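Transcriptional regulator (Vibrio virus VP882, PDB 7DWM) is the phage quorum-sensing regulator VqmA, which binds the autoinducer DPO through a PAS domain and controls gene transcription, probably by binding DNA through a LuxR-type helix-turn-helix domain. Local coordinates at the interface of chains A and B. Coordinates in Å, arbitrary orientation; residue numbers count along the deposited sequence, not the author numbering. Chains: chain A/B, Transcriptional regulator.

Contact 1: the interface of chains A and B. Residues chain A 209, 212-213, 216; chain B 174, 221-222.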
loop_
_atom_site.group_PDB
_atom_site.type_symbol
_atom_site.label_atom_id
_atom_site.label_comp_id
_atom_site.label_asym_id
_atom_site.label_seq_id
_atom_site.Cartn_x
_atom_site.Cartn_y
_atom_site.Cartn_z
ATOM N N ARG A 209 0.030 26.617 -13.902
ATOM C CA ARG A 209 -1.188 25.836 -13.715
ATOM C C ARG A 209 -1.398 24.875 -14.880
ATOM O O ARG A 209 -1.781 23.712 -14.680
ATOM C CB ARG A 209 -2.380 26.784 -13.564
ATOM C CG ARG A 209 -3.736 26.113 -13.585
ATOM C CD ARG A 209 -4.820 27.074 -14.038
ATOM N NE ARG A 209 -6.134 26.681 -13.541
ATOM C CZ ARG A 209 -6.992 27.516 -12.964
ATOM N NH1 ARG A 209 -8.168 27.073 -12.538
ATOM N NH2 ARG A 209 -6.677 28.796 -12.819
ATOM N N ILE A 212 0.994 22.013 -14.230
ATOM C CA ILE A 212 0.444 21.041 -13.288
ATOM C C ILE A 212 -0.568 20.142 -13.986
ATOM O O ILE A 212 -0.541 18.914 -13.837
ATOM C CB ILE A 212 -0.179 21.756 -12.075
ATOM C CG1 ILE A 212 0.917 22.380 -11.207
ATOM C CG2 ILE A 212 -1.030 20.787 -11.261
ATOM C CD1 ILE A 212 1.648 21.381 -10.339
ATOM N N ASP A 213 -1.466 20.739 -14.773
ATOM C CA ASP A 213 -2.494 19.948 -15.445
ATOM C C ASP A 213 -1.875 18.964 -16.435
ATOM O O ASP A 213 -2.217 17.772 -16.446
ATOM C CB ASP A 213 -3.486 20.873 -16.149
ATOM C CG ASP A 213 -4.461 21.520 -15.186
ATOM O OD1 ASP A 213 -4.775 20.902 -14.145
ATOM O OD2 ASP A 213 -4.910 22.650 -15.472
ATOM N N MET A 216 0.049 16.153 -14.549
ATOM C CA MET A 216 -0.853 15.206 -13.905
ATOM C C MET A 216 -1.544 14.317 -14.930
ATOM O O MET A 216 -1.775 13.129 -14.674
ATOM C CB MET A 216 -1.880 15.946 -13.049
ATOM C CG MET A 216 -1.293 16.575 -11.796
ATOM S SD MET A 216 -0.584 15.374 -10.648
ATOM C CE MET A 216 -0.367 16.400 -9.193
ATOM N N ARG B 174 -10.796 25.240 -9.988
ATOM C CA ARG B 174 -10.957 24.917 -11.402
ATOM C C ARG B 174 -12.193 25.583 -12.000
ATOM O O ARG B 174 -12.759 25.088 -12.977
ATOM C CB ARG B 174 -11.012 23.403 -11.604
ATOM C CG ARG B 174 -9.663 22.777 -11.905
ATOM C CD ARG B 174 -9.447 21.492 -11.121
ATOM N NE ARG B 174 -8.038 21.108 -11.086
ATOM C CZ ARG B 174 -7.261 21.221 -10.013
ATOM N NH1 ARG B 174 -7.758 21.699 -8.880
ATOM N NH2 ARG B 174 -5.989 20.847 -10.068
ATOM N N TYR B 221 -3.275 23.819 -5.879
ATOM C CA TYR B 221 -3.721 23.398 -7.201
ATOM C C TYR B 221 -3.231 22.003 -7.562
ATOM O O TYR B 221 -3.848 21.343 -8.404
ATOM C CB TYR B 221 -3.266 24.381 -8.278
ATOM C CG TYR B 221 -3.961 24.141 -9.597
ATOM C CD1 TYR B 221 -3.311 23.495 -10.641
ATOM C CD2 TYR B 221 -5.280 24.528 -9.784
ATOM C CE1 TYR B 221 -3.953 23.258 -11.841
ATOM C CE2 TYR B 221 -5.926 24.299 -10.979
ATOM C CZ TYR B 221 -5.261 23.663 -12.001
ATOM O OH TYR B 221 -5.904 23.436 -13.192
ATOM N N SER B 222 -2.135 21.545 -6.962
ATOM C CA SER B 222 -1.578 20.245 -7.300
ATOM C C SER B 222 -2.087 19.118 -6.414
ATOM O O SER B 222 -1.705 17.963 -6.632
ATOM C CB SER B 222 -0.050 20.298 -7.218
ATOM O OG SER B 222 0.385 20.147 -5.881
#

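Contact 2: the interface of chains A and B. Residues chain A 91, 228, 233, 235, 237; chain B 137, 140-141.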
loop_
_atom_site.group_PDB
_atom_site.type_symbol
_atom_site.label_atom_id
_atom_site.label_comp_id
_atom_site.label_asym_id
_atom_site.label_seq_id
_atom_site.Cartn_x
_atom_site.Cartn_y
_atom_site.Cartn_z
ATOM N N LEU A 91 10.676 -0.887 2.906
ATOM C CA LEU A 91 11.025 -0.675 1.513
ATOM C C LEU A 91 12.459 -1.132 1.319
ATOM O O LEU A 91 13.393 -0.512 1.845
ATOM C CB LEU A 91 10.858 0.796 1.133
ATOM C CG LEU A 91 11.388 1.261 -0.238
ATOM C CD1 LEU A 91 10.657 0.569 -1.380
ATOM C CD2 LEU A 91 11.284 2.773 -0.372
ATOM N N LEU A 228 17.433 8.880 -7.912
ATOM C CA LEU A 228 17.135 7.858 -6.916
ATOM C C LEU A 228 17.347 6.441 -7.435
ATOM O O LEU A 228 17.340 5.501 -6.635
ATOM C CB LEU A 228 15.705 8.018 -6.400
ATOM C CG LEU A 228 15.598 8.847 -5.119
ATOM C CD1 LEU A 228 14.146 9.125 -4.765
ATOM C CD2 LEU A 228 16.311 8.149 -3.973
ATOM N N VAL A 233 18.756 0.544 -0.669
ATOM C CA VAL A 233 18.136 1.041 0.557
ATOM C C VAL A 233 17.337 -0.067 1.230
ATOM O O VAL A 233 16.863 -1.012 0.593
ATOM C CB VAL A 233 17.218 2.278 0.332
ATOM C CG1 VAL A 233 17.920 3.363 -0.490
ATOM C CG2 VAL A 233 15.906 1.881 -0.319
ATOM N N MET A 235 14.368 0.740 4.329
ATOM C CA MET A 235 13.835 1.793 5.181
ATOM C C MET A 235 12.496 1.345 5.742
ATOM O O MET A 235 11.668 0.793 5.011
ATOM C CB MET A 235 13.609 3.093 4.398
ATOM C CG MET A 235 14.849 3.811 3.908
ATOM S SD MET A 235 14.330 5.140 2.801
ATOM C CE MET A 235 13.380 6.150 3.932
ATOM N N LEU A 237 8.811 2.064 6.721
ATOM C CA LEU A 237 7.816 3.052 6.353
ATOM C C LEU A 237 7.065 3.522 7.589
ATOM O O LEU A 237 6.757 2.733 8.486
ATOM C CB LEU A 237 6.880 2.474 5.297
ATOM C CG LEU A 237 7.752 2.097 4.092
ATOM C CD1 LEU A 237 7.334 0.792 3.455
ATOM C CD2 LEU A 237 7.773 3.210 3.065
ATOM N N ALA B 137 8.785 8.023 2.387
ATOM C CA ALA B 137 10.110 7.413 2.323
ATOM C C ALA B 137 10.926 7.990 1.173
ATOM O O ALA B 137 12.125 8.240 1.320
ATOM C CB ALA B 137 9.994 5.895 2.189
ATOM N N GLU B 140 12.082 11.438 2.072
ATOM C CA GLU B 140 13.208 11.353 3.040
ATOM C C GLU B 140 14.491 10.991 2.292
ATOM O O GLU B 140 15.557 11.492 2.673
ATOM C CB GLU B 140 12.908 10.344 4.148
ATOM C CG GLU B 140 13.002 10.940 5.539
ATOM C CD GLU B 140 14.282 10.616 6.287
ATOM O OE1 GLU B 140 14.486 9.433 6.618
ATOM O OE2 GLU B 140 15.070 11.548 6.540
ATOM N N LEU B 141 14.394 10.106 1.301
ATOM C CA LEU B 141 15.593 9.743 0.512
ATOM C C LEU B 141 16.071 10.989 -0.232
ATOM O O LEU B 141 17.290 11.144 -0.383
ATOM C CB LEU B 141 15.232 8.621 -0.461
ATOM C CG LEU B 141 15.428 7.213 0.091
ATOM C CD1 LEU B 141 15.017 6.167 -0.928
ATOM C CD2 LEU B 141 16.870 7.004 0.514
#

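Contact 3: the interface of chains A and B. Residues chain A 13, 17, 20, 28, 121; chain B 13, 20-21, 28, 121.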
loop_
_atom_site.group_PDB
_atom_site.type_symbol
_atom_site.label_atom_id
_atom_site.label_comp_id
_atom_site.label_asym_id
_atom_site.label_seq_id
_atom_site.Cartn_x
_atom_site.Cartn_y
_atom_site.Cartn_z
ATOM N N TYR A 13 2.661 -26.067 14.862
ATOM C CA TYR A 13 2.330 -24.758 14.310
ATOM C C TYR A 13 3.415 -24.257 13.356
ATOM O O TYR A 13 3.112 -23.678 12.307
ATOM C CB TYR A 13 2.087 -23.781 15.464
ATOM C CG TYR A 13 1.979 -22.326 15.081
ATOM C CD1 TYR A 13 3.033 -21.456 15.306
ATOM C CD2 TYR A 13 0.819 -21.818 14.509
ATOM C CE1 TYR A 13 2.944 -20.120 14.965
ATOM C CE2 TYR A 13 0.722 -20.475 14.162
ATOM C CZ TYR A 13 1.792 -19.633 14.396
ATOM O OH TYR A 13 1.723 -18.298 14.061
ATOM N N LEU A 17 3.306 -23.508 9.377
ATOM C CA LEU A 17 3.562 -22.231 8.715
ATOM C C LEU A 17 4.568 -22.360 7.569
ATOM O O LEU A 17 4.497 -21.594 6.604
ATOM C CB LEU A 17 4.071 -21.186 9.712
ATOM C CG LEU A 17 3.177 -20.765 10.891
ATOM C CD1 LEU A 17 3.906 -19.693 11.680
ATOM C CD2 LEU A 17 1.798 -20.271 10.453
ATOM N N PHE A 20 2.367 -23.435 4.866
ATOM C CA PHE A 20 1.716 -22.206 4.422
ATOM C C PHE A 20 2.593 -21.427 3.446
ATOM O O PHE A 20 2.166 -21.106 2.331
ATOM C CB PHE A 20 1.358 -21.358 5.648
ATOM C CG PHE A 20 0.827 -19.992 5.317
ATOM C CD1 PHE A 20 1.426 -18.868 5.850
ATOM C CD2 PHE A 20 -0.286 -19.828 4.509
ATOM C CE1 PHE A 20 0.961 -17.609 5.559
ATOM C CE2 PHE A 20 -0.768 -18.565 4.229
ATOM C CZ PHE A 20 -0.140 -17.453 4.755
ATOM N N TRP A 28 8.407 -15.523 1.378
ATOM C CA TRP A 28 7.847 -15.636 2.717
ATOM C C TRP A 28 8.868 -16.310 3.621
ATOM O O TRP A 28 9.629 -17.175 3.177
ATOM C CB TRP A 28 6.557 -16.469 2.711
ATOM C CG TRP A 28 5.264 -15.727 2.498
ATOM C CD1 TRP A 28 4.515 -15.696 1.356
ATOM C CD2 TRP A 28 4.541 -14.957 3.469
ATOM N NE1 TRP A 28 3.383 -14.941 1.549
ATOM C CE2 TRP A 28 3.376 -14.477 2.839
ATOM C CE3 TRP A 28 4.775 -14.616 4.805
ATOM C CZ2 TRP A 28 2.445 -13.678 3.500
ATOM C CZ3 TRP A 28 3.849 -13.827 5.460
ATOM C CH2 TRP A 28 2.699 -13.365 4.807
ATOM N N ILE A 121 8.023 -12.837 11.331
ATOM C CA ILE A 121 7.639 -13.304 10.005
ATOM C C ILE A 121 7.846 -12.143 9.046
ATOM O O ILE A 121 7.540 -10.992 9.381
ATOM C CB ILE A 121 6.174 -13.792 9.946
ATOM C CG1 ILE A 121 5.804 -14.629 11.174
ATOM C CG2 ILE A 121 5.880 -14.536 8.641
ATOM C CD1 ILE A 121 4.978 -13.872 12.176
ATOM N N TYR B 13 -3.779 -27.842 10.590
ATOM C CA TYR B 13 -3.191 -26.720 9.858
ATOM C C TYR B 13 -4.162 -25.539 9.779
ATOM O O TYR B 13 -3.741 -24.377 9.831
ATOM C CB TYR B 13 -2.738 -27.190 8.471
ATOM C CG TYR B 13 -2.578 -26.106 7.411
ATOM C CD1 TYR B 13 -3.663 -25.669 6.686
ATOM C CD2 TYR B 13 -1.347 -25.597 7.077
ATOM C CE1 TYR B 13 -3.555 -24.711 5.716
ATOM C CE2 TYR B 13 -1.218 -24.630 6.084
ATOM C CZ TYR B 13 -2.332 -24.196 5.400
ATOM O OH TYR B 13 -2.208 -23.240 4.423
ATOM N N PHE B 20 -2.652 -17.861 13.201
ATOM C CA PHE B 20 -1.814 -16.968 12.402
ATOM C C PHE B 20 -2.574 -15.705 12.004
ATOM O O PHE B 20 -2.156 -14.589 12.333
ATOM C CB PHE B 20 -1.284 -17.696 11.164
ATOM C CG PHE B 20 -0.399 -16.840 10.293
ATOM C CD1 PHE B 20 -0.627 -16.727 8.931
ATOM C CD2 PHE B 20 0.652 -16.127 10.848
ATOM C CE1 PHE B 20 0.174 -15.914 8.146
ATOM C CE2 PHE B 20 1.460 -15.320 10.063
ATOM C CZ PHE B 20 1.224 -15.224 8.709
ATOM N N PHE B 21 -3.721 -15.868 11.340
ATOM C CA PHE B 21 -4.494 -14.722 10.877
ATOM C C PHE B 21 -4.990 -13.910 12.057
ATOM O O PHE B 21 -5.098 -12.678 11.973
ATOM C CB PHE B 21 -5.678 -15.184 10.030
ATOM C CG PHE B 21 -5.291 -16.027 8.863
ATOM C CD1 PHE B 21 -4.020 -15.943 8.326
ATOM C CD2 PHE B 21 -6.194 -16.907 8.306
ATOM C CE1 PHE B 21 -3.656 -16.722 7.253
ATOM C CE2 PHE B 21 -5.839 -17.685 7.236
ATOM C CZ PHE B 21 -4.570 -17.597 6.704
ATOM N N TRP B 28 -7.109 -10.513 7.058
ATOM C CA TRP B 28 -6.747 -11.847 6.602
ATOM C C TRP B 28 -7.953 -12.762 6.754
ATOM O O TRP B 28 -8.780 -12.573 7.650
ATOM C CB TRP B 28 -5.567 -12.420 7.405
ATOM C CG TRP B 28 -4.194 -12.029 6.923
ATOM C CD1 TRP B 28 -3.377 -11.078 7.463
ATOM C CD2 TRP B 28 -3.465 -12.607 5.831
ATOM N NE1 TRP B 28 -2.193 -11.018 6.769
ATOM C CE2 TRP B 28 -2.222 -11.947 5.762
ATOM C CE3 TRP B 28 -3.746 -13.611 4.901
ATOM C CZ2 TRP B 28 -1.262 -12.259 4.800
ATOM C CZ3 TRP B 28 -2.794 -13.919 3.947
ATOM C CH2 TRP B 28 -1.568 -13.245 3.903
ATOM N N ILE B 121 -7.432 -18.110 0.295
ATOM C CA ILE B 121 -6.963 -17.166 1.298
ATOM C C ILE B 121 -6.927 -15.799 0.637
ATOM O O ILE B 121 -6.495 -15.669 -0.516
ATOM C CB ILE B 121 -5.572 -17.550 1.842
ATOM C CG1 ILE B 121 -5.560 -19.007 2.311
ATOM C CG2 ILE B 121 -5.146 -16.597 2.958
ATOM C CD1 ILE B 121 -4.487 -19.319 3.335
#

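Contact 4: the interface of chains A and B. Residues chain A 137-138, 141; chain B 91, 93, 229, 231, 233.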
loop_
_atom_site.group_PDB
_atom_site.type_symbol
_atom_site.label_atom_id
_atom_site.label_comp_id
_atom_site.label_asym_id
_atom_site.label_seq_id
_atom_site.Cartn_x
_atom_site.Cartn_y
_atom_site.Cartn_z
ATOM N N ALA A 137 -4.691 0.614 -13.639
ATOM C CA ALA A 137 -6.027 0.314 -13.124
ATOM C C ALA A 137 -6.638 1.518 -12.403
ATOM O O ALA A 137 -7.806 1.858 -12.626
ATOM C CB ALA A 137 -5.962 -0.899 -12.194
ATOM N N VAL A 138 -5.867 2.174 -11.529
ATOM C CA VAL A 138 -6.372 3.299 -10.746
ATOM C C VAL A 138 -6.676 4.516 -11.617
ATOM O O VAL A 138 -7.635 5.253 -11.347
ATOM C CB VAL A 138 -5.378 3.638 -9.615
ATOM C CG1 VAL A 138 -5.744 4.951 -8.947
ATOM C CG2 VAL A 138 -5.353 2.528 -8.579
ATOM N N LEU A 141 -9.715 3.951 -13.339
ATOM C CA LEU A 141 -10.799 4.108 -12.376
ATOM C C LEU A 141 -11.428 5.496 -12.465
ATOM O O LEU A 141 -12.591 5.675 -12.088
ATOM C CB LEU A 141 -10.256 3.839 -10.968
ATOM C CG LEU A 141 -10.977 4.221 -9.676
ATOM C CD1 LEU A 141 -12.371 3.618 -9.609
ATOM C CD2 LEU A 141 -10.129 3.811 -8.474
ATOM N N LEU B 91 -7.905 -5.019 -7.273
ATOM C CA LEU B 91 -8.168 -3.666 -6.804
ATOM C C LEU B 91 -9.622 -3.603 -6.358
ATOM O O LEU B 91 -10.532 -3.734 -7.184
ATOM C CB LEU B 91 -7.879 -2.657 -7.914
ATOM C CG LEU B 91 -8.080 -1.166 -7.625
ATOM C CD1 LEU B 91 -7.296 -0.725 -6.397
ATOM C CD2 LEU B 91 -7.695 -0.336 -8.841
ATOM N N VAL B 93 -12.048 -1.051 -4.646
ATOM C CA VAL B 93 -12.348 0.293 -4.171
ATOM C C VAL B 93 -13.795 0.277 -3.716
ATOM O O VAL B 93 -14.706 0.088 -4.535
ATOM C CB VAL B 93 -12.116 1.358 -5.254
ATOM C CG1 VAL B 93 -12.477 2.739 -4.713
ATOM C CG2 VAL B 93 -10.673 1.335 -5.727
ATOM N N PHE B 229 -11.292 9.141 -6.323
ATOM C CA PHE B 229 -11.181 7.716 -6.609
ATOM C C PHE B 229 -12.322 6.905 -6.008
ATOM O O PHE B 229 -12.358 5.683 -6.181
ATOM C CB PHE B 229 -9.824 7.204 -6.132
ATOM C CG PHE B 229 -8.670 7.958 -6.725
ATOM C CD1 PHE B 229 -8.664 8.282 -8.073
ATOM C CD2 PHE B 229 -7.613 8.376 -5.936
ATOM C CE1 PHE B 229 -7.615 8.988 -8.626
ATOM C CE2 PHE B 229 -6.559 9.084 -6.486
ATOM C CZ PHE B 229 -6.560 9.390 -7.834
ATOM N N THR B 231 -15.072 5.595 -6.552
ATOM C CA THR B 231 -16.021 4.902 -7.409
ATOM C C THR B 231 -15.874 3.410 -7.162
ATOM O O THR B 231 -14.755 2.889 -7.136
ATOM C CB THR B 231 -15.765 5.215 -8.886
ATOM O OG1 THR B 231 -15.847 6.628 -9.102
ATOM C CG2 THR B 231 -16.777 4.511 -9.776
ATOM N N VAL B 233 -15.433 -0.268 -7.402
ATOM C CA VAL B 233 -14.929 -1.235 -8.365
ATOM C C VAL B 233 -14.369 -2.410 -7.578
ATOM O O VAL B 233 -14.015 -2.291 -6.403
ATOM C CB VAL B 233 -13.849 -0.658 -9.317
ATOM C CG1 VAL B 233 -14.410 0.496 -10.158
ATOM C CG2 VAL B 233 -12.618 -0.220 -8.550
#

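Contact 1: the interface of chains A and B
B:Tyr221 presses its ring against A:Arg209, A:Ile212 and A:Asp213 of helix 208-217, at the LuxR-family helix-turn-helix end of the chains. The tight part is the phenol. Its OH meets the carboxylate of A:Asp213, with OD2 2.6 Å from B:Tyr221 OH. OD2 receives the hydroxyl on its syn side, 15° out of the carboxylate plane. The other oxygen, OD1, is a weaker partner. The carboxylate carbon lies at the ring edge, and the two planes are turned 63° apart. A:Ile212 also puts CB at the ring edge, and its CG2 is 3.6 Å from B:Tyr221 CD1. A:Arg209 crosses the ring at about a right angle. Its CG sits over one face, 3.7 Å from the ring centroid of B:Tyr221, offset toward the rim. CG is anti to the backbone N (chi1 171°) and the chain runs extended to NE, which passes the phenol oxygen with a weak hydrogen bond. The opposite face is backed by B:Arg174 of the same chain, whose NH2 lies over the ring centre. That NH2 also donates to B:Tyr221 O at 2.8 Å, in the carbonyl plane. This bond holds the B:Arg174 guanidinium against the ring, which lies between it and A:Arg209 CG. The nearby positive charges may make the hydroxyl a better donor. The loose side lies toward B:Ser222 and A:Met216, which loses little surface here. A:Ile212 CD1 reaches B:Ser222 CB at 3.7 Å, an apolar touch.

Contact 2: the interface of chains A and B
Helix 127-141 of chain B, which follows strand 117-126 of the PAS fold, lays its last turns against the C-terminal strand 233-236 of chain A. B:Leu141 at the helix end touches A:Met235, A:Leu228 and A:Val233. The contact is apolar, and the polar atoms of the two sides make no bonds to each other. The thioether of A:Met235 crosses the leucine obliquely. Its sulfur SD lies 3.6 Å from B:Leu141 CG, the branch carbon. The methionine chain is extended at chi2 (171°) and bends at chi3 (63°), which turns the methyl CE away from the leucine and back over the helix. There CE lies 3.8 Å from B:Ala137 CB, one helical turn before the leucine. It also rests near the backbone carbonyl of B:Ala137. The methionine thus spans two successive turns of the partner helix. A:Leu228, from the 3-10 helix 226-228, comes to another part of B:Leu141. Its CD2 is 3.7 Å from B:Leu141 CB and also near CD1. A:Val233 points at the leucine tip to tip, with CG1 3.9 Å from B:Leu141 CD2. At the other end, the CD2 methyl of A:Leu237 lies 3.6 Å from the B:Ala137 CB methyl.

Contact 3: the interface of chains A and B
A:Phe20 and B:Phe20 meet edge to face where the N-terminal helices 7-21 of chain A and 9-21 of chain B come together. Their ring centroids are 5.2 Å apart and the planes are inclined at 63°. The modelled approach of the two CE1 atoms is too short to be trusted, so the exact approach of the rings is doubtful. Each side chain has CG anti to the backbone N, with chi1 173° in A:Phe20 and -180° in B:Phe20. This sends both rings away from their helices and toward each other. Each ring also meets the tyrosine of the partner helix, in a nearly reciprocal way. B:Tyr13 OH lies 3.9 Å from A:Phe20 CD2, and A:Tyr13 OH lies 4.0 Å from B:Phe20 CD2. The phenol oxygens therefore touch carbon, and each tyrosine crosses its phenylalanine at about a right angle. A:Leu17 adds a methyl, CD2, 4.1 Å from B:Phe20 CG. Its own CG rests over one face of A:Tyr13, offset toward the rim, and so supports that ring within its chain. Further out, B:Ile121 sends CD1 to within 3.9 Å of A:Phe20 CE2. The strands beneath carry the tryptophans. A:Ile121 CG2 lies at the edge of the A:Trp28 indole, in its plane, and B:Ile121 CG2 does the same for B:Trp28. The two indoles point at each other tip to tip, with A:Trp28 CZ2 4.1 Å from B:Trp28 CH2.

Contact 4: the interface of chains A and B
A:Leu141 lies in a loop just beyond helix 127-139 but keeps near-helical backbone angles (phi -72°, psi -25°), and it meets the extended C-terminal segment and strand 88-96 of chain B. Its CG is anti to the backbone N (chi1 165°), which carries the two methyls out into chain B. CD1 reaches toward the C-terminal segment. It lies 3.8 Å from B:Val233 CG1, the two side chains crossing at a slant, and 3.8 Å from B:Thr231 CB. The backbone carbonyl oxygen of B:Thr231 is also close to this methyl. CD2 takes a different course. It meets B:Val93 tip to tip, 3.7 Å from the valine CG2, and passes near the carbonyl oxygen of B:Phe229. The leucine is therefore set among aliphatic groups and backbone oxygens, with its contacts divided between the two methyls. A second touch lies one turn back along the helix. There B:Leu91 CD2 is 3.7 Å from A:Val138 CG2, and those side chains cross at about a right angle. The same leucine methyl lies 3.8 Å from A:Ala137 CB, so it packs against two neighbouring residues of the helix. The patch is held by packing alone, as the N and O atoms of the two sides do not bond. It probably helps hold the end of the helix that follows strand 119-126 against strand 88-96 and the C-terminal segment of chain B.

Contacts 2 and 4 are pseudo-equivalent, about 26 Å apart (all distances between centres of C-alpha atoms). Both use residues 91, 137, 141 and 233 with the chain roles exchanged. Their details differ, as the deposited pair of chains, probably the functional dimer, is not exactly two-fold. Contact 3 joins the N-terminal helices and PAS folds, about 28 Å from contact 2 and 29 Å from contact 4. Contact 1 lies at the helix-turn-helix end, about 45 Å from contact 3 and about 21 Å from contact 4. Together they would tie the two chains along their length and could couple the ligand-binding end to the putative DNA-binding end.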